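Local coordinates for nitronate monooxygenase family protein (Pseudomonas aeruginosa, PDB 4QIT), which uses FMN and molecular oxygen to carry out the oxidative denitrification of alkyl nitronates, propionate 3-nitronate being its best substrate, at residues Asp9-Thr12 and Arg13-Ile17; Arg62-Arg65 and Gly66-Lys70; Arg88-Ala91 and Trp92-Leu96; Phe307-Asp310 and Ala311-Leu315. The protein carries 1 engineered substitution. All coordinates share one frame; numbering follows the deposited sequence.

Contact 1: residues Asp9-Thr12 and Arg13-Ile17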
loop_
_atom_site.group_PDB
_atom_site.type_symbol
_atom_site.label_atom_id
_atom_site.label_comp_id
_atom_site.label_asym_id
_atom_site.label_seq_id
_atom_site.Cartn_x
_atom_site.Cartn_y
_atom_site.Cartn_z
ATOM N N ASP A 9 9.879 -3.191 -25.008
ATOM C CA ASP A 9 9.894 -3.231 -26.469
ATOM C C ASP A 9 8.526 -3.657 -26.993
ATOM O O ASP A 9 8.000 -3.074 -27.935
ATOM C CB ASP A 9 10.972 -4.192 -26.986
ATOM C CG ASP A 9 12.361 -3.577 -26.981
ATOM O OD1 ASP A 9 12.478 -2.345 -26.803
ATOM O OD2 ASP A 9 13.342 -4.331 -27.168
ATOM N N ARG A 10 7.948 -4.676 -26.368
ATOM C CA ARG A 10 6.641 -5.167 -26.788
ATOM C C ARG A 10 5.570 -4.100 -26.633
ATOM O O ARG A 10 4.744 -3.893 -27.528
ATOM C CB ARG A 10 6.246 -6.391 -25.969
ATOM C CG ARG A 10 7.123 -7.610 -26.172
ATOM C CD ARG A 10 6.569 -8.751 -25.353
ATOM N NE ARG A 10 7.482 -9.881 -25.251
ATOM C CZ ARG A 10 7.226 -10.961 -24.519
ATOM N NH1 ARG A 10 6.089 -11.045 -23.835
ATOM N NH2 ARG A 10 8.101 -11.952 -24.469
ATOM N N PHE A 11 5.581 -3.418 -25.493
ATOM C CA PHE A 11 4.528 -2.454 -25.213
ATOM C C PHE A 11 4.633 -1.202 -26.070
ATOM O O PHE A 11 3.629 -0.709 -26.578
ATOM C CB PHE A 11 4.544 -2.063 -23.740
ATOM C CG PHE A 11 3.426 -1.142 -23.355
ATOM C CD1 PHE A 11 2.205 -1.652 -22.953
ATOM C CD2 PHE A 11 3.591 0.238 -23.404
ATOM C CE1 PHE A 11 1.159 -0.804 -22.600
ATOM C CE2 PHE A 11 2.552 1.086 -23.048
ATOM C CZ PHE A 11 1.339 0.560 -22.642
ATOM N N THR A 12 5.844 -0.673 -26.194
ATOM C CA THR A 12 6.057 0.508 -27.007
ATOM C C THR A 12 5.673 0.226 -28.459
ATOM O O THR A 12 5.100 1.081 -29.116
ATOM C CB THR A 12 7.506 1.023 -26.903
ATOM O OG1 THR A 12 7.665 2.185 -27.711
ATOM C CG2 THR A 12 8.494 -0.003 -27.359
ATOM N N ARG A 13 5.966 -0.977 -28.948
ATOM C CA ARG A 13 5.578 -1.339 -30.307
ATOM C C ARG A 13 4.060 -1.453 -30.430
ATOM O O ARG A 13 3.480 -1.050 -31.439
ATOM C CB ARG A 13 6.248 -2.653 -30.723
ATOM C CG ARG A 13 6.180 -2.950 -32.229
ATOM C CD ARG A 13 7.104 -2.018 -33.012
ATOM N NE ARG A 13 7.580 -2.609 -34.264
ATOM C CZ ARG A 13 7.118 -2.294 -35.471
ATOM N NH1 ARG A 13 6.157 -1.388 -35.612
ATOM N NH2 ARG A 13 7.626 -2.883 -36.547
ATOM N N LEU A 14 3.420 -1.995 -29.399
ATOM C CA LEU A 14 1.970 -2.165 -29.396
ATOM C C LEU A 14 1.270 -0.820 -29.483
ATOM O O LEU A 14 0.301 -0.649 -30.224
ATOM C CB LEU A 14 1.520 -2.888 -28.131
ATOM C CG LEU A 14 0.015 -3.088 -27.962
ATOM C CD1 LEU A 14 -0.486 -4.103 -28.974
ATOM C CD2 LEU A 14 -0.306 -3.529 -26.537
ATOM N N LEU A 15 1.755 0.138 -28.707
ATOM C CA LEU A 15 1.244 1.486 -28.824
ATOM C C LEU A 15 2.105 2.141 -29.887
ATOM O O LEU A 15 2.987 1.500 -30.428
ATOM C CB LEU A 15 1.242 2.174 -27.464
ATOM C CG LEU A 15 -0.049 1.580 -26.864
ATOM C CD1 LEU A 15 0.187 0.416 -25.884
ATOM C CD2 LEU A 15 -1.039 2.608 -26.337
ATOM N N GLY A 16 1.856 3.371 -30.271
ATOM C CA GLY A 16 2.678 3.820 -31.383
ATOM C C GLY A 16 3.956 4.525 -30.973
ATOM O O GLY A 16 4.403 5.407 -31.692
ATOM N N ILE A 17 4.548 4.146 -29.839
ATOM C CA ILE A 17 5.393 5.094 -29.098
ATOM C C ILE A 17 6.836 4.665 -28.869
ATOM O O ILE A 17 7.189 3.506 -29.084
ATOM C CB ILE A 17 4.748 5.452 -27.738
ATOM C CG1 ILE A 17 4.770 4.245 -26.790
ATOM C CG2 ILE A 17 3.335 5.969 -27.958
ATOM C CD1 ILE A 17 3.898 4.417 -25.529
#

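Contact 2: residues Arg62-Arg65 and Gly66-Lys70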
loop_
_atom_site.group_PDB
_atom_site.type_symbol
_atom_site.label_atom_id
_atom_site.label_comp_id
_atom_site.label_asym_id
_atom_site.label_seq_id
_atom_site.Cartn_x
_atom_site.Cartn_y
_atom_site.Cartn_z
ATOM N N ARG A 62 -9.646 16.286 -30.860
ATOM C CA ARG A 62 -9.132 17.029 -31.998
ATOM C C ARG A 62 -8.123 18.087 -31.573
ATOM O O ARG A 62 -7.162 18.353 -32.299
ATOM C CB ARG A 62 -10.283 17.625 -32.807
ATOM C CG ARG A 62 -11.106 16.536 -33.458
ATOM C CD ARG A 62 -12.183 17.065 -34.373
ATOM N NE ARG A 62 -12.888 15.958 -35.012
ATOM C CZ ARG A 62 -13.770 16.099 -35.995
ATOM N NH1 ARG A 62 -14.056 17.305 -36.464
ATOM N NH2 ARG A 62 -14.361 15.029 -36.512
ATOM N N GLU A 63 -8.313 18.670 -30.392
ATOM C CA GLU A 63 -7.330 19.625 -29.885
ATOM C C GLU A 63 -5.968 18.960 -29.686
ATOM O O GLU A 63 -4.932 19.532 -30.039
ATOM C CB GLU A 63 -7.799 20.275 -28.579
ATOM C CG GLU A 63 -8.944 21.269 -28.754
ATOM C CD GLU A 63 -9.328 21.965 -27.456
ATOM O OE1 GLU A 63 -10.476 22.458 -27.363
ATOM O OE2 GLU A 63 -8.487 22.025 -26.532
ATOM N N VAL A 64 -5.963 17.762 -29.106
ATOM C CA VAL A 64 -4.710 17.029 -28.927
ATOM C C VAL A 64 -4.030 16.788 -30.277
ATOM O O VAL A 64 -2.829 17.012 -30.419
ATOM C CB VAL A 64 -4.925 15.681 -28.201
ATOM C CG1 VAL A 64 -3.600 14.985 -27.956
ATOM C CG2 VAL A 64 -5.655 15.901 -26.872
ATOM N N ARG A 65 -4.813 16.362 -31.266
ATOM C CA ARG A 65 -4.276 16.083 -32.598
ATOM C C ARG A 65 -3.720 17.314 -33.298
ATOM O O ARG A 65 -2.868 17.193 -34.181
ATOM C CB ARG A 65 -5.328 15.415 -33.484
ATOM C CG ARG A 65 -5.542 13.952 -33.175
ATOM C CD ARG A 65 -6.177 13.222 -34.353
ATOM N NE ARG A 65 -6.848 11.992 -33.938
ATOM C CZ ARG A 65 -6.354 10.771 -34.102
ATOM N NH1 ARG A 65 -5.178 10.595 -34.688
ATOM N NH2 ARG A 65 -7.043 9.718 -33.690
ATOM N N GLY A 66 -4.201 18.493 -32.912
ATOM C CA GLY A 66 -3.673 19.733 -33.445
ATOM C C GLY A 66 -2.333 20.093 -32.830
ATOM O O GLY A 66 -1.657 21.009 -33.303
ATOM N N LEU A 67 -1.952 19.372 -31.774
ATOM C CA LEU A 67 -0.720 19.667 -31.038
ATOM C C LEU A 67 0.328 18.543 -31.111
ATOM O O LEU A 67 1.494 18.761 -30.783
ATOM C CB LEU A 67 -1.038 19.992 -29.573
ATOM C CG LEU A 67 -1.971 21.152 -29.266
ATOM C CD1 LEU A 67 -2.304 21.185 -27.778
ATOM C CD2 LEU A 67 -1.321 22.460 -29.691
ATOM N N THR A 68 -0.090 17.345 -31.517
ATOM C CA THR A 68 0.835 16.223 -31.686
ATOM C C THR A 68 0.398 15.288 -32.809
ATOM O O THR A 68 -0.804 15.092 -33.017
ATOM C CB THR A 68 1.002 15.405 -30.366
ATOM O OG1 THR A 68 1.986 14.374 -30.542
ATOM C CG2 THR A 68 -0.314 14.765 -29.941
ATOM N N ASP A 69 1.373 14.720 -33.524
ATOM C CA ASP A 69 1.117 13.682 -34.529
ATOM C C ASP A 69 1.182 12.291 -33.913
ATOM O O ASP A 69 0.873 11.301 -34.567
ATOM C CB ASP A 69 2.173 13.702 -35.650
ATOM C CG ASP A 69 2.150 14.960 -36.480
ATOM O OD1 ASP A 69 1.104 15.627 -36.548
ATOM O OD2 ASP A 69 3.203 15.273 -37.083
ATOM N N LYS A 70 1.610 12.219 -32.657
ATOM C CA LYS A 70 1.906 10.951 -32.016
ATOM C C LYS A 70 0.697 10.360 -31.274
ATOM O O LYS A 70 -0.309 11.045 -31.073
ATOM C CB LYS A 70 3.146 11.121 -31.114
ATOM C CG LYS A 70 4.426 11.373 -31.932
ATOM C CD LYS A 70 5.589 11.895 -31.096
ATOM C CE LYS A 70 6.782 12.346 -31.948
ATOM N NZ LYS A 70 6.492 13.580 -32.756
HETATM O O HOH W 1 -1.819 15.623 -36.055
HETATM O O HOH W 2 -0.242 17.874 -35.097
#

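Contact 3: residues Arg88-Ala91 and Trp92-Leu96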
loop_
_atom_site.group_PDB
_atom_site.type_symbol
_atom_site.label_atom_id
_atom_site.label_comp_id
_atom_site.label_asym_id
_atom_site.label_seq_id
_atom_site.Cartn_x
_atom_site.Cartn_y
_atom_site.Cartn_z
ATOM N N ARG A 88 -31.882 10.541 0.271
ATOM C CA ARG A 88 -30.528 10.415 0.802
ATOM C C ARG A 88 -29.686 11.637 0.433
ATOM O O ARG A 88 -28.898 12.134 1.238
ATOM C CB ARG A 88 -29.868 9.122 0.307
ATOM C CG ARG A 88 -28.559 8.790 1.017
ATOM C CD ARG A 88 -28.040 7.402 0.668
ATOM N NE ARG A 88 -28.790 6.337 1.331
ATOM C CZ ARG A 88 -28.290 5.134 1.606
ATOM N NH1 ARG A 88 -27.034 4.846 1.290
ATOM N NH2 ARG A 88 -29.040 4.223 2.211
ATOM N N GLU A 89 -29.866 12.123 -0.788
ATOM C CA GLU A 89 -29.155 13.320 -1.233
ATOM C C GLU A 89 -29.612 14.558 -0.462
ATOM O O GLU A 89 -28.802 15.420 -0.108
ATOM C CB GLU A 89 -29.325 13.491 -2.744
ATOM C CG GLU A 89 -28.642 12.367 -3.516
ATOM C CD GLU A 89 -29.247 12.099 -4.874
ATOM O OE1 GLU A 89 -29.984 12.963 -5.398
ATOM O OE2 GLU A 89 -28.983 11.007 -5.423
ATOM N N ARG A 90 -30.909 14.638 -0.174
ATOM C CA ARG A 90 -31.436 15.756 0.598
ATOM C C ARG A 90 -30.814 15.782 1.995
ATOM O O ARG A 90 -30.415 16.838 2.480
ATOM C CB ARG A 90 -32.962 15.659 0.690
ATOM C CG ARG A 90 -33.643 16.848 1.351
ATOM C CD ARG A 90 -35.149 16.745 1.157
ATOM N NE ARG A 90 -35.901 17.692 1.974
ATOM C CZ ARG A 90 -37.201 17.929 1.824
ATOM N NH1 ARG A 90 -37.884 17.296 0.879
ATOM N NH2 ARG A 90 -37.815 18.807 2.608
ATOM N N ALA A 91 -30.717 14.611 2.624
ATOM C CA ALA A 91 -30.117 14.506 3.950
ATOM C C ALA A 91 -28.631 14.890 3.934
ATOM O O ALA A 91 -28.125 15.496 4.886
ATOM C CB ALA A 91 -30.311 13.097 4.518
ATOM N N TRP A 92 -27.940 14.528 2.852
ATOM C CA TRP A 92 -26.528 14.854 2.718
ATOM C C TRP A 92 -26.341 16.366 2.596
ATOM O O TRP A 92 -25.496 16.949 3.280
ATOM C CB TRP A 92 -25.921 14.128 1.515
ATOM C CG TRP A 92 -24.432 14.265 1.460
ATOM C CD1 TRP A 92 -23.697 15.039 0.602
ATOM C CD2 TRP A 92 -23.494 13.612 2.314
ATOM N NE1 TRP A 92 -22.356 14.906 0.876
ATOM C CE2 TRP A 92 -22.205 14.033 1.929
ATOM C CE3 TRP A 92 -23.621 12.712 3.381
ATOM C CZ2 TRP A 92 -21.048 13.583 2.566
ATOM C CZ3 TRP A 92 -22.473 12.262 4.014
ATOM C CH2 TRP A 92 -21.200 12.703 3.608
ATOM N N LEU A 93 -27.128 16.989 1.721
ATOM C CA LEU A 93 -27.109 18.440 1.567
ATOM C C LEU A 93 -27.425 19.161 2.881
ATOM O O LEU A 93 -26.751 20.123 3.238
ATOM C CB LEU A 93 -28.085 18.864 0.471
ATOM C CG LEU A 93 -27.664 18.434 -0.936
ATOM C CD1 LEU A 93 -28.818 18.567 -1.921
ATOM C CD2 LEU A 93 -26.476 19.265 -1.394
ATOM N N ASP A 94 -28.434 18.685 3.611
ATOM C CA ASP A 94 -28.774 19.294 4.896
ATOM C C ASP A 94 -27.592 19.238 5.864
ATOM O O ASP A 94 -27.324 20.192 6.606
ATOM C CB ASP A 94 -29.990 18.601 5.524
ATOM C CG ASP A 94 -31.289 18.918 4.805
ATOM O OD1 ASP A 94 -31.307 19.817 3.935
ATOM O OD2 ASP A 94 -32.305 18.266 5.126
ATOM N N TYR A 95 -26.891 18.108 5.854
ATOM C CA TYR A 95 -25.696 17.924 6.669
ATOM C C TYR A 95 -24.591 18.915 6.305
ATOM O O TYR A 95 -23.882 19.410 7.185
ATOM C CB TYR A 95 -25.180 16.485 6.546
ATOM C CG TYR A 95 -23.954 16.216 7.390
ATOM C CD1 TYR A 95 -24.053 16.085 8.771
ATOM C CD2 TYR A 95 -22.698 16.094 6.811
ATOM C CE1 TYR A 95 -22.932 15.847 9.552
ATOM C CE2 TYR A 95 -21.571 15.853 7.585
ATOM C CZ TYR A 95 -21.699 15.732 8.952
ATOM O OH TYR A 95 -20.588 15.493 9.725
ATOM N N LEU A 96 -24.451 19.209 5.011
ATOM C CA LEU A 96 -23.412 20.120 4.523
ATOM C C LEU A 96 -23.774 21.594 4.705
ATOM O O LEU A 96 -22.932 22.469 4.504
ATOM C CB LEU A 96 -23.115 19.854 3.038
ATOM C CG LEU A 96 -22.186 18.703 2.612
ATOM C CD1 LEU A 96 -22.442 17.409 3.339
ATOM C CD2 LEU A 96 -22.235 18.496 1.092
#

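Contact 4: residues Phe307-Asp310 and Ala311-Leu315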
loop_
_atom_site.group_PDB
_atom_site.type_symbol
_atom_site.label_atom_id
_atom_site.label_comp_id
_atom_site.label_asym_id
_atom_site.label_seq_id
_atom_site.Cartn_x
_atom_site.Cartn_y
_atom_site.Cartn_z
ATOM N N PHE A 307 -23.072 11.525 -7.470
ATOM C CA PHE A 307 -23.907 12.575 -6.899
ATOM C C PHE A 307 -23.209 13.298 -5.755
ATOM O O PHE A 307 -23.349 14.515 -5.610
ATOM C CB PHE A 307 -25.263 12.008 -6.437
ATOM C CG PHE A 307 -26.043 11.343 -7.535
ATOM C CD1 PHE A 307 -26.866 12.094 -8.372
ATOM C CD2 PHE A 307 -25.957 9.969 -7.733
ATOM C CE1 PHE A 307 -27.581 11.479 -9.393
ATOM C CE2 PHE A 307 -26.670 9.350 -8.749
ATOM C CZ PHE A 307 -27.480 10.109 -9.581
ATOM N N VAL A 308 -22.477 12.556 -4.926
ATOM C CA VAL A 308 -21.703 13.171 -3.850
ATOM C C VAL A 308 -20.744 14.228 -4.388
ATOM O O VAL A 308 -20.642 15.322 -3.829
ATOM C CB VAL A 308 -20.925 12.118 -3.036
ATOM C CG1 VAL A 308 -20.070 12.784 -1.955
ATOM C CG2 VAL A 308 -21.888 11.124 -2.414
ATOM N N TYR A 309 -20.051 13.913 -5.483
ATOM C CA TYR A 309 -19.123 14.888 -6.057
ATOM C C TYR A 309 -19.827 16.152 -6.558
ATOM O O TYR A 309 -19.263 17.236 -6.494
ATOM C CB TYR A 309 -18.243 14.263 -7.151
ATOM C CG TYR A 309 -16.929 15.007 -7.338
ATOM C CD1 TYR A 309 -16.245 15.517 -6.244
ATOM C CD2 TYR A 309 -16.375 15.191 -8.597
ATOM C CE1 TYR A 309 -15.044 16.190 -6.388
ATOM C CE2 TYR A 309 -15.164 15.871 -8.753
ATOM C CZ TYR A 309 -14.508 16.361 -7.638
ATOM O OH TYR A 309 -13.310 17.036 -7.763
ATOM N N ASP A 310 -21.059 16.019 -7.038
ATOM C CA ASP A 310 -21.830 17.188 -7.450
ATOM C C ASP A 310 -22.047 18.122 -6.255
ATOM O O ASP A 310 -21.915 19.341 -6.381
ATOM C CB ASP A 310 -23.163 16.740 -8.056
ATOM C CG ASP A 310 -23.890 17.865 -8.774
ATOM O OD1 ASP A 310 -23.223 18.723 -9.392
ATOM O OD2 ASP A 310 -25.142 17.897 -8.721
ATOM N N ALA A 311 -22.349 17.551 -5.092
ATOM C CA ALA A 311 -22.527 18.352 -3.887
ATOM C C ALA A 311 -21.207 19.024 -3.493
ATOM O O ALA A 311 -21.160 20.219 -3.186
ATOM C CB ALA A 311 -23.074 17.491 -2.732
ATOM N N THR A 312 -20.132 18.251 -3.519
ATOM C CA THR A 312 -18.819 18.764 -3.157
ATOM C C THR A 312 -18.382 19.880 -4.101
ATOM O O THR A 312 -17.834 20.894 -3.649
ATOM C CB THR A 312 -17.791 17.626 -3.146
ATOM O OG1 THR A 312 -18.139 16.696 -2.110
ATOM C CG2 THR A 312 -16.373 18.143 -2.901
ATOM N N LYS A 313 -18.622 19.705 -5.401
ATOM C CA LYS A 313 -18.273 20.750 -6.371
ATOM C C LYS A 313 -18.993 22.064 -6.077
ATOM O O LYS A 313 -18.401 23.145 -6.167
ATOM C CB LYS A 313 -18.533 20.283 -7.802
ATOM C CG LYS A 313 -17.467 19.355 -8.327
ATOM C CD LYS A 313 -17.744 18.987 -9.782
ATOM C CE LYS A 313 -16.469 18.905 -10.594
ATOM N NZ LYS A 313 -16.752 19.140 -12.045
ATOM N N ALA A 314 -20.259 21.974 -5.690
ATOM C CA ALA A 314 -20.994 23.163 -5.281
ATOM C C ALA A 314 -20.344 23.848 -4.076
ATOM O O ALA A 314 -20.230 25.069 -4.044
ATOM C CB ALA A 314 -22.442 22.814 -4.977
ATOM N N LEU A 315 -19.905 23.063 -3.093
ATOM C CA LEU A 315 -19.256 23.630 -1.917
ATOM C C LEU A 315 -17.901 24.234 -2.282
ATOM O O LEU A 315 -17.547 25.306 -1.809
ATOM C CB LEU A 315 -19.130 22.569 -0.815
ATOM C CG LEU A 315 -18.477 23.030 0.486
ATOM C CD1 LEU A 315 -19.181 24.260 1.072
ATOM C CD2 LEU A 315 -18.445 21.891 1.499
#

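Contact 1: residues Asp9-Thr12 and Arg13-Ile17
T12, F11 and R13 give up most surface where helix 8-14 runs out and the chain turns back toward its last residues. T12 contributes through its backbone: its carbonyl oxygen receives the amide of I17, T12 O to I17 N 3.2 Å, a bond spanning five residues that ties the turn back to the helix. The turn is modelled too tightly around T12, its hydroxyl implausibly close to the carbonyl of I17, and that detail is doubtful. F11 contributes both its carbonyl and its ring. The carbonyl oxygen takes the last regular helical bond from the amide of L15, with F11 O to L15 N at 3.0 Å and a nearly straight N-H...O angle of 169°. One face of the ring, swung beside its own carbonyl carbon (chi1 -176°), carries L15 CD1, 3.7 Å from the ring centroid, in a CH-pi contact. I17 CD1 approaches the same ring obliquely and more loosely. R13 is held through its amide, R13 N to D9 O 3.1 Å, while its guanidinium leads away. S240 also packs on F11, and L44 on both L15 and I17. This is a helix C-terminus with an apolar turn packed against F11, leading into the first strand, 21-23, of the TIM barrel.

Contact 2: residues Arg62-Arg65 and Gly66-Lys70
V64 and T68 meet twice at the end of helix 54-65, once through the backbone and once through side chains. Among the backbone bonds, V64 O accepts two amides: T68 N at 3.0 Å, nearly in line with the carbonyl bond, and L67 N at 2.9 Å, which comes from above the carbonyl plane. Just before them, the amide of G66 is shared between R62 O, at 3.0 Å, and, weakly, E63 O. Apolar contact is slight: V64 CG1 and T68 CG2 lie side by side, 3.8 Å apart. The L67 side chain packs a carbon against a carbonyl oxygen, L67 CG to E63 O 3.5 Å. Among side-chain polar bonds, T68 OG1 accepts the amide of K70, T68 OG1 to K70 N 3.0 Å, and also bonds N40 of helix 32-41; chi1 of -176° sets the hydroxyl beside its own carbonyl carbon. R62 forms a salt bridge with E131. Two waters lie between R65 O and D69 OD1, each within bonding distance of both, one of them 2.7 Å from R65 O, though neither can donate to every acceptor around it. A helix C-terminus with shared amide bonds, followed by an ST turn, thus forms the alpha-to-beta loop that delivers the chain to strand 72-77 of the TIM barrel.

Contact 3: residues Arg88-Ala91 and Trp92-Leu96
E89 O takes the amide of L93 at 2.9 Å from L93 N, with an N-H...O angle of 173°, and so sets the pattern for this piece of regular alpha-helix 86-101. The same i to i+4 bonding joins W92 to R88, D94 to R90 and Y95 to A91. The side chains of L93 and D94 lie back over the carbonyls that their own amides bond. L93, with CG beside its own backbone N (chi1 -68°), leans on the oxygen of E89, L93 CG to E89 O 3.3 Å. D94 adopts the same rotation, which places its carboxylate carbon beside the carbonyl of R90, D94 CG to R90 O 3.2 Å. R90 and D94 are neighbours of opposite charge without a salt bridge, R90 NE standing 4.8 Å from D94 OD2; any attraction between them is probably modest at this exposed site. The carboxylate of E89 instead turns toward the start of the helix, where OE2 accepts the amide of D85. One flank of the helix packs inward, with W92 against L302 and P303, and L93 against A311 of helix 307-320. The indole swings the other way from L93, its CG anti to the amide nitrogen (chi1 -171°), and one face of its ring receives L96 CD1, 3.5 Å above the plane and offset toward the rim.

Contact 4: residues Phe307-Asp310 and Ala311-Leu315
The backbone from F307 through L315 is unbroken alpha-helix, the first turns of helix 307-320, with four successive i to i+4 bonds across the join. The amides of A311, T312, K313 and A314 go to the carbonyls of F307, V308, Y309 and D310. The shortest is K313 N to Y309 O at 2.8 Å, while T312 N lies 3.0 Å from V308 O. On this frame Y309 and K313, one turn apart, carry the main side-chain contact. The phenol ring leans along the helix toward its C-terminal end, its CG anti to the amide nitrogen (chi1 -155°), and the aliphatic part of K313 crosses over one face. K313 CG stands 4.2 Å from the ring centroid, only 8° from the ring normal, in a CH-pi contact; farther out, K313 CE comes to 3.8 Å from Y309 CE2. T312 CB touches the same ring obliquely, 4.1 Å from Y309 CD1. The Y309 side chain lies about 6 Å from the bound nitroethane and about 9 Å from FMN at their nearest atoms, so this turn stands near the active site. Two polar ends are used outside the helix: D310 OD2 accepts the amide of K112, and the hydroxyl of T312 bonds the carbonyl of M278. A314 meets F100 of helix 86-101. Besides its bond to M278, the T312 hydroxyl makes a close approach to the preceding turn, T312 OG1 lying 3.3 Å from V308 O.

How the contacts relate
Contacts 3 and 4 belong together: helices 86-101 and 307-320 pack against each other, the centres of the two contacts about 11 Å apart, with A311 meeting L96 and W92, and E89 OE2 against the ring of F307. Contacts 1 and 2 do not touch, their centres about 19 Å apart, and both finish a helix before a barrel strand. Those two ends add irregular bonds to regular ones, an i to i+5 bond before an apolar turn in contact 1, shared amides and carbonyls before an ST turn with waters in contact 2; the helical pair keeps regular bonding. All four mix buried and exposed residues, but contact 4 is the most buried and lies near bound nitroethane, whereas contact 3 lies away from the known sites.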